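Local coordinates for outer surface protein (Borrelia burgdorferi, PDB 5IZT) that is of unconfirmed function but belongs to the PFam54 family of Borrelia surface lipoproteins, which includes the complement-regulator-binding CspA, and probably acts at the bacterial surface, at residues 207-210 and 211-214; 292-295 and 296-300; 369-372 and 373-377. All blocks are in the same frame, centred on the assembly; numbering follows the deposited sequence.

Contact 1: 207-210 and 211-214; sequences TYDQ and FKMK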
loop_
_atom_site.group_PDB
_atom_site.type_symbol
_atom_site.label_atom_id
_atom_site.label_comp_id
_atom_site.label_asym_id
_atom_site.label_seq_id
_atom_site.Cartn_x
_atom_site.Cartn_y
_atom_site.Cartn_z
ATOM N N THR A 207 8.107 2.375 17.292
ATOM C CA THR A 207 8.300 1.999 18.685
ATOM C C THR A 207 9.072 0.689 18.795
ATOM O O THR A 207 9.186 -0.082 17.840
ATOM C CB THR A 207 6.964 1.861 19.403
ATOM O OG1 THR A 207 6.161 0.906 18.709
ATOM C CG2 THR A 207 6.242 3.204 19.439
ATOM N N TYR A 208 9.605 0.428 19.995
ATOM C CA TYR A 208 10.440 -0.759 20.147
ATOM C C TYR A 208 9.653 -2.035 19.853
ATOM O O TYR A 208 10.174 -2.957 19.216
ATOM C CB TYR A 208 11.053 -0.832 21.550
ATOM C CG TYR A 208 11.998 -2.003 21.652
ATOM C CD1 TYR A 208 13.301 -1.899 21.169
ATOM C CD2 TYR A 208 11.591 -3.220 22.186
ATOM C CE1 TYR A 208 14.176 -2.964 21.232
ATOM C CE2 TYR A 208 12.461 -4.294 22.254
ATOM C CZ TYR A 208 13.754 -4.159 21.778
ATOM O OH TYR A 208 14.629 -5.217 21.844
ATOM N N ASP A 209 8.400 -2.112 20.305
ATOM C CA ASP A 209 7.599 -3.302 20.034
ATOM C C ASP A 209 6.929 -3.270 18.651
ATOM O O ASP A 209 6.017 -4.074 18.409
ATOM C CB ASP A 209 6.565 -3.529 21.160
ATOM C CG ASP A 209 5.454 -2.470 21.214
ATOM O OD1 ASP A 209 5.300 -1.656 20.286
ATOM O OD2 ASP A 209 4.712 -2.451 22.221
ATOM N N GLN A 210 7.365 -2.369 17.763
ATOM C CA GLN A 210 6.843 -2.239 16.390
ATOM C C GLN A 210 5.308 -2.214 16.385
ATOM O O GLN A 210 4.645 -2.946 15.642
ATOM C CB GLN A 210 7.392 -3.358 15.487
ATOM C CG GLN A 210 8.927 -3.424 15.505
ATOM C CD GLN A 210 9.509 -4.728 14.942
ATOM O OE1 GLN A 210 8.817 -5.516 14.305
ATOM N NE2 GLN A 210 10.796 -4.950 15.195
ATOM N N PHE A 211 4.747 -1.368 17.258
ATOM C CA PHE A 211 3.301 -1.149 17.369
ATOM C C PHE A 211 2.548 -2.462 17.605
ATOM O O PHE A 211 1.526 -2.738 16.972
ATOM C CB PHE A 211 2.764 -0.417 16.132
ATOM C CG PHE A 211 3.506 0.862 15.828
ATOM C CD1 PHE A 211 3.259 2.014 16.562
ATOM C CD2 PHE A 211 4.472 0.901 14.826
ATOM C CE1 PHE A 211 3.960 3.197 16.301
ATOM C CE2 PHE A 211 5.175 2.070 14.558
ATOM C CZ PHE A 211 4.919 3.223 15.297
ATOM N N LYS A 212 3.069 -3.264 18.538
ATOM C CA LYS A 212 2.551 -4.565 18.969
ATOM C C LYS A 212 2.648 -5.616 17.872
ATOM O O LYS A 212 2.082 -6.713 18.018
ATOM C CB LYS A 212 1.097 -4.486 19.468
ATOM C CG LYS A 212 0.852 -3.362 20.495
ATOM C CD LYS A 212 1.320 -3.721 21.883
ATOM C CE LYS A 212 1.155 -2.531 22.841
ATOM N NZ LYS A 212 2.049 -1.376 22.490
ATOM N N MET A 213 3.346 -5.324 16.775
ATOM C CA MET A 213 3.501 -6.298 15.707
ATOM C C MET A 213 4.875 -6.966 15.685
ATOM O O MET A 213 5.053 -7.948 14.945
ATOM C CB MET A 213 3.198 -5.634 14.360
ATOM C CG MET A 213 1.683 -5.323 14.253
ATOM S SD MET A 213 1.188 -4.543 12.710
ATOM C CE MET A 213 1.853 -2.884 13.016
ATOM N N LYS A 214 5.831 -6.505 16.504
ATOM C CA LYS A 214 7.112 -7.214 16.604
ATOM C C LYS A 214 6.896 -8.664 17.006
ATOM O O LYS A 214 7.537 -9.573 16.465
ATOM C CB LYS A 214 8.036 -6.550 17.627
ATOM C CG LYS A 214 9.404 -7.275 17.765
ATOM C CD LYS A 214 10.361 -6.528 18.696
ATOM C CE LYS A 214 10.053 -6.766 20.183
ATOM N NZ LYS A 214 10.349 -8.165 20.637
#
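T207 and F211 meet twice: the amide of F211 donates to T207 OG1 over 3.0 Å, and the same oxygen stands 3.8 Å above the plane of the F211 ring, offset toward its rim. The hydroxyl gets there because OG1 is folded back between its own backbone N and carbonyl carbon (chi1 57°). Two residues on, the carboxylate of D209 faces K212. K212 NZ forms a salt bridge with D209 OD2 at 2.9 Å, approaching on the syn side and slightly out of the carboxylate plane, while the amide of K212 makes a weak bond to D209 OD1 at 3.3 Å. The lysine chain is bent at chi2 and chi4, which curls its ammonium group back over the turn. On another flank, the side chains of K214 and Q210 cross at about a right angle, with Q210 CD 3.6 Å from K214 CB. Q210 OE1 is buried without a polar partner, whereas NE2 is held by the carbonyl of N239.

Backbone bonds fix this frame: the amide of K214 reaches D209 O at 3.1 Å, and M213 N reaches Q210 O at 2.9 Å. Farther out, K212 NZ has a second acid partner in E264, and Y253 packs edge-to-face with the F211 ring. M213 lies against F252 and F218. This part of the loop lies against helices 243-255 and 260-274 and consists of two consecutive beta turns, type I from T207 to Q210 and type I' from Q210 to M213.

Contact 2: 292-295 and 296-300; sequences GTQI and SFELA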
loop_
_atom_site.group_PDB
_atom_site.type_symbol
_atom_site.label_atom_id
_atom_site.label_comp_id
_atom_site.label_asym_id
_atom_site.label_seq_id
_atom_site.Cartn_x
_atom_site.Cartn_y
_atom_site.Cartn_z
ATOM N N GLY A 292 1.807 -5.662 -0.078
ATOM C CA GLY A 292 1.789 -5.756 -1.533
ATOM C C GLY A 292 1.118 -4.561 -2.186
ATOM O O GLY A 292 1.520 -4.130 -3.270
ATOM N N THR A 293 0.083 -4.016 -1.545
ATOM C CA THR A 293 -0.566 -2.823 -2.068
ATOM C C THR A 293 0.416 -1.660 -2.142
ATOM O O THR A 293 0.501 -0.964 -3.163
ATOM C CB THR A 293 -1.753 -2.446 -1.189
ATOM O OG1 THR A 293 -2.753 -3.448 -1.287
ATOM C CG2 THR A 293 -2.361 -1.097 -1.613
ATOM N N GLN A 294 1.138 -1.411 -1.053
ATOM C CA GLN A 294 2.041 -0.264 -1.040
ATOM C C GLN A 294 3.231 -0.496 -1.963
ATOM O O GLN A 294 3.693 0.432 -2.638
ATOM C CB GLN A 294 2.512 0.024 0.389
ATOM C CG GLN A 294 3.367 1.299 0.517
ATOM C CD GLN A 294 2.571 2.566 0.257
ATOM O OE1 GLN A 294 1.346 2.565 0.344
ATOM N NE2 GLN A 294 3.270 3.654 -0.066
ATOM N N ILE A 295 3.741 -1.731 -2.014
ATOM C CA ILE A 295 4.909 -1.994 -2.843
ATOM C C ILE A 295 4.560 -1.776 -4.307
ATOM O O ILE A 295 5.293 -1.101 -5.043
ATOM C CB ILE A 295 5.431 -3.417 -2.594
ATOM C CG1 ILE A 295 6.044 -3.499 -1.180
ATOM C CG2 ILE A 295 6.431 -3.795 -3.687
ATOM C CD1 ILE A 295 6.354 -4.926 -0.703
ATOM N N SER A 296 3.439 -2.350 -4.754
ATOM C CA SER A 296 3.031 -2.167 -6.150
ATOM C C SER A 296 2.733 -0.710 -6.451
ATOM O O SER A 296 3.033 -0.229 -7.548
ATOM C CB SER A 296 1.802 -3.011 -6.477
ATOM O OG SER A 296 2.112 -4.398 -6.530
ATOM N N PHE A 297 2.072 -0.019 -5.519
ATOM C CA PHE A 297 1.777 1.406 -5.684
ATOM C C PHE A 297 3.050 2.204 -5.951
ATOM O O PHE A 297 3.115 2.994 -6.904
ATOM C CB PHE A 297 1.052 1.919 -4.430
ATOM C CG PHE A 297 0.790 3.391 -4.420
ATOM C CD1 PHE A 297 -0.267 3.929 -5.155
ATOM C CD2 PHE A 297 1.569 4.238 -3.666
ATOM C CE1 PHE A 297 -0.527 5.297 -5.126
ATOM C CE2 PHE A 297 1.319 5.620 -3.636
ATOM C CZ PHE A 297 0.278 6.143 -4.377
ATOM N N GLU A 298 4.088 1.997 -5.135
ATOM C CA GLU A 298 5.322 2.764 -5.315
ATOM C C GLU A 298 6.027 2.407 -6.621
ATOM O O GLU A 298 6.611 3.282 -7.280
ATOM C CB GLU A 298 6.254 2.543 -4.113
ATOM C CG GLU A 298 5.726 3.171 -2.823
ATOM C CD GLU A 298 6.648 2.974 -1.620
ATOM O OE1 GLU A 298 7.829 2.603 -1.802
ATOM O OE2 GLU A 298 6.170 3.184 -0.482
ATOM N N LEU A 299 6.031 1.125 -6.994
ATOM C CA LEU A 299 6.641 0.738 -8.266
ATOM C C LEU A 299 5.876 1.339 -9.448
ATOM O O LEU A 299 6.475 1.724 -10.460
ATOM C CB LEU A 299 6.706 -0.791 -8.378
ATOM C CG LEU A 299 7.696 -1.545 -7.478
ATOM C CD1 LEU A 299 7.399 -3.021 -7.515
ATOM C CD2 LEU A 299 9.149 -1.289 -7.920
ATOM N N ALA A 300 4.552 1.443 -9.327
ATOM C CA ALA A 300 3.739 1.996 -10.405
ATOM C C ALA A 300 4.000 3.483 -10.584
ATOM O O ALA A 300 4.014 3.988 -11.715
ATOM C CB ALA A 300 2.255 1.726 -10.131
#
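Q294 and E298, one helical turn apart, are brought together by different torsions. Q294 sends CG anti to its backbone N (chi1 -175°) and then bends at chi2, whereas E298 keeps CG beside its own backbone N and runs extended beyond it. The amide consequently swings along the helix to meet the carboxylate: Q294 NE2 donates to E298 OE2 over 3.0 Å, with an N-H...O angle of 168°. The acceptor lies almost in the amide plane of Q294 and offers its anti lone pair, the one turned away from OE1. Amide and carboxylate planes stand 79° apart, so the two flat groups do not stack. Each group has a further partner at its remaining polar atom: Q294 OE1 accepts from R343 NE, and E298 OE1 forms a salt bridge with K251. These outside partners should restrain the rotation of both groups.

Beside this pair, I295 and L299 lie alongside one another, pointing the same way, with I295 CG2 4.0 Å from L299 CD1. The F297 ring comes obliquely to the same glutamine, its CD2 4.0 Å from Q294 NE2. Beneath the side chains run the regular i to i+4 bonds of the helix, among them F297 N to T293 O at 3.0 Å and L299 N to I295 O at 3.1 Å.

The stretch lies about 6 Å from the centre of the chain, within helix 280-316, and has neighbours on several flanks. T293 and Q294 touch L255 of helix 243-255. F297 packs on I339 and L340 of helix 322-359 and makes a cation-pi contact with R343, while S296 hydrogen-bonds R385 and touches V388 and L389 of helix 366-395.

Contact 3: 369-372 and 373-377; sequences LAEY and IKKRY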
loop_
_atom_site.group_PDB
_atom_site.type_symbol
_atom_site.label_atom_id
_atom_site.label_comp_id
_atom_site.label_asym_id
_atom_site.label_seq_id
_atom_site.Cartn_x
_atom_site.Cartn_y
_atom_site.Cartn_z
ATOM N N LEU A 369 -13.368 -12.515 16.492
ATOM C CA LEU A 369 -12.783 -11.420 15.728
ATOM C C LEU A 369 -12.185 -11.909 14.413
ATOM O O LEU A 369 -12.344 -11.255 13.373
ATOM C CB LEU A 369 -11.723 -10.721 16.576
ATOM C CG LEU A 369 -10.991 -9.532 15.976
ATOM C CD1 LEU A 369 -11.966 -8.398 15.715
ATOM C CD2 LEU A 369 -9.883 -9.100 16.930
ATOM N N ALA A 370 -11.489 -13.055 14.431
ATOM C CA ALA A 370 -10.896 -13.560 13.194
ATOM C C ALA A 370 -11.968 -13.895 12.171
ATOM O O ALA A 370 -11.834 -13.573 10.990
ATOM C CB ALA A 370 -10.026 -14.787 13.470
ATOM N N GLU A 371 -13.029 -14.573 12.602
ATOM C CA GLU A 371 -14.119 -14.909 11.691
ATOM C C GLU A 371 -14.767 -13.655 11.122
ATOM O O GLU A 371 -15.052 -13.577 9.920
ATOM C CB GLU A 371 -15.156 -15.762 12.428
ATOM C CG GLU A 371 -16.385 -16.146 11.607
ATOM C CD GLU A 371 -16.219 -17.457 10.860
ATOM O OE1 GLU A 371 -15.067 -17.855 10.590
ATOM O OE2 GLU A 371 -17.247 -18.090 10.541
ATOM N N TYR A 372 -15.035 -12.674 11.981
ATOM C CA TYR A 372 -15.664 -11.428 11.542
ATOM C C TYR A 372 -14.819 -10.725 10.485
ATOM O O TYR A 372 -15.331 -10.300 9.437
ATOM C CB TYR A 372 -15.867 -10.508 12.746
ATOM C CG TYR A 372 -16.557 -9.205 12.413
ATOM C CD1 TYR A 372 -17.948 -9.145 12.355
ATOM C CD2 TYR A 372 -15.837 -8.056 12.118
ATOM C CE1 TYR A 372 -18.603 -7.965 12.046
ATOM C CE2 TYR A 372 -16.484 -6.871 11.792
ATOM C CZ TYR A 372 -17.869 -6.843 11.764
ATOM O OH TYR A 372 -18.537 -5.690 11.451
ATOM N N ILE A 373 -13.515 -10.604 10.742
ATOM C CA ILE A 373 -12.611 -9.926 9.815
ATOM C C ILE A 373 -12.504 -10.695 8.509
ATOM O O ILE A 373 -12.516 -10.115 7.416
ATOM C CB ILE A 373 -11.233 -9.749 10.489
ATOM C CG1 ILE A 373 -11.335 -8.700 11.597
ATOM C CG2 ILE A 373 -10.156 -9.402 9.450
ATOM C CD1 ILE A 373 -10.127 -8.658 12.533
ATOM N N LYS A 374 -12.401 -12.020 8.601
ATOM C CA LYS A 374 -12.288 -12.827 7.398
ATOM C C LYS A 374 -13.481 -12.617 6.471
ATOM O O LYS A 374 -13.310 -12.491 5.255
ATOM C CB LYS A 374 -12.134 -14.297 7.804
ATOM C CG LYS A 374 -11.785 -15.255 6.694
ATOM C CD LYS A 374 -11.186 -16.534 7.269
ATOM C CE LYS A 374 -11.929 -16.957 8.535
ATOM N NZ LYS A 374 -11.401 -18.218 9.148
ATOM N N LYS A 375 -14.697 -12.532 7.023
ATOM C CA LYS A 375 -15.878 -12.400 6.176
ATOM C C LYS A 375 -16.187 -10.953 5.773
ATOM O O LYS A 375 -16.877 -10.743 4.769
ATOM C CB LYS A 375 -17.095 -13.044 6.863
ATOM C CG LYS A 375 -16.956 -14.591 6.942
ATOM C CD LYS A 375 -18.070 -15.266 7.692
ATOM C CE LYS A 375 -18.041 -16.799 7.489
ATOM N NZ LYS A 375 -18.995 -17.491 8.392
ATOM N N ARG A 376 -15.713 -9.952 6.517
ATOM C CA ARG A 376 -16.076 -8.572 6.190
ATOM C C ARG A 376 -14.997 -7.837 5.410
ATOM O O ARG A 376 -15.323 -7.096 4.475
ATOM C CB ARG A 376 -16.412 -7.756 7.446
ATOM C CG ARG A 376 -16.936 -6.361 7.080
ATOM C CD ARG A 376 -17.642 -5.629 8.199
ATOM N NE ARG A 376 -18.082 -4.305 7.743
ATOM C CZ ARG A 376 -18.676 -3.404 8.523
ATOM N NH1 ARG A 376 -18.911 -3.683 9.800
ATOM N NH2 ARG A 376 -19.035 -2.226 8.033
ATOM N N TYR A 377 -13.725 -8.032 5.752
ATOM C CA TYR A 377 -12.671 -7.184 5.211
ATOM C C TYR A 377 -11.649 -7.902 4.333
ATOM O O TYR A 377 -11.068 -7.258 3.456
ATOM C CB TYR A 377 -11.915 -6.468 6.344
ATOM C CG TYR A 377 -12.816 -5.653 7.239
ATOM C CD1 TYR A 377 -13.300 -4.412 6.840
ATOM C CD2 TYR A 377 -13.149 -6.114 8.520
ATOM C CE1 TYR A 377 -14.140 -3.653 7.686
ATOM C CE2 TYR A 377 -13.972 -5.373 9.357
ATOM C CZ TYR A 377 -14.454 -4.150 8.941
ATOM O OH TYR A 377 -15.266 -3.434 9.787
#
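The guanidinium group of R376 carries Y372 at its edge and Y377 over a face. R376 NH1 donates to Y372 OH at 2.6 Å, with the phenolic oxygen exactly in the guanidinium plane and an N-H...O angle of 152°. Y377 OH stands 3.3 Å above one face of the same group, displaced toward the rim, and the aliphatic part of the arginine returns the contact, R376 CG sitting 3.7 Å over the centre of the Y377 ring. The Y372 ring and the guanidinium are turned 72° against each other, so they meet through the hydroxyl and do not stack. The two tyrosines approach obliquely through Y372 CE2 and Y377 CE2, 3.8 Å apart. Y372 and R376 both place CG anti to the backbone N, and the arginine stays extended from CG to NE, which lets the two side chains run side by side, pointing the same way.

Around the helix from these groups, E371 is the centre of a salt-bridge network. Its OE2 takes K375 NZ at 2.8 Å, met from above the carboxylate plane, while OE1 has a long pairing with K374 NZ at 4.0 Å. The buried side is apolar: L369 CG touches I373 CD1 at 3.7 Å. L369 continues onto I269 and L273 of helix 260-274, and I373 onto L286 of helix 280-316. R376 and Y377 reach N356 of helix 322-359.

Backbone bonds such as K374 N to A370 O, 2.9 Å, keep the early turns regular before a wider pi-type turn at 374-377. The whole is typical of an amphipathic helix in a helical bundle, with the charged groups of E371, K374 and K375 on the outer side, and L369, I373 and Y377 against neighbouring helices.

Overall arrangement
From the N terminus, the chain leaves helix 179-197 for the long loop that holds contact 1, a double turn set against helices 243-255 and 260-274. Contact 2 follows on helix 280-316, near the middle of the molecule, and contact 3 comes last, near the start of helix 366-395. Each is local to one continuous stretch and closes only a turn of chain, so the three run in series without nesting or crossing. Their centres are 23 to 25 Å apart and none touches another. Shared helices connect them: 243-255 borders contacts 1 and 2, 260-274 borders 1 and 3, and 322-359 borders 2 and 3.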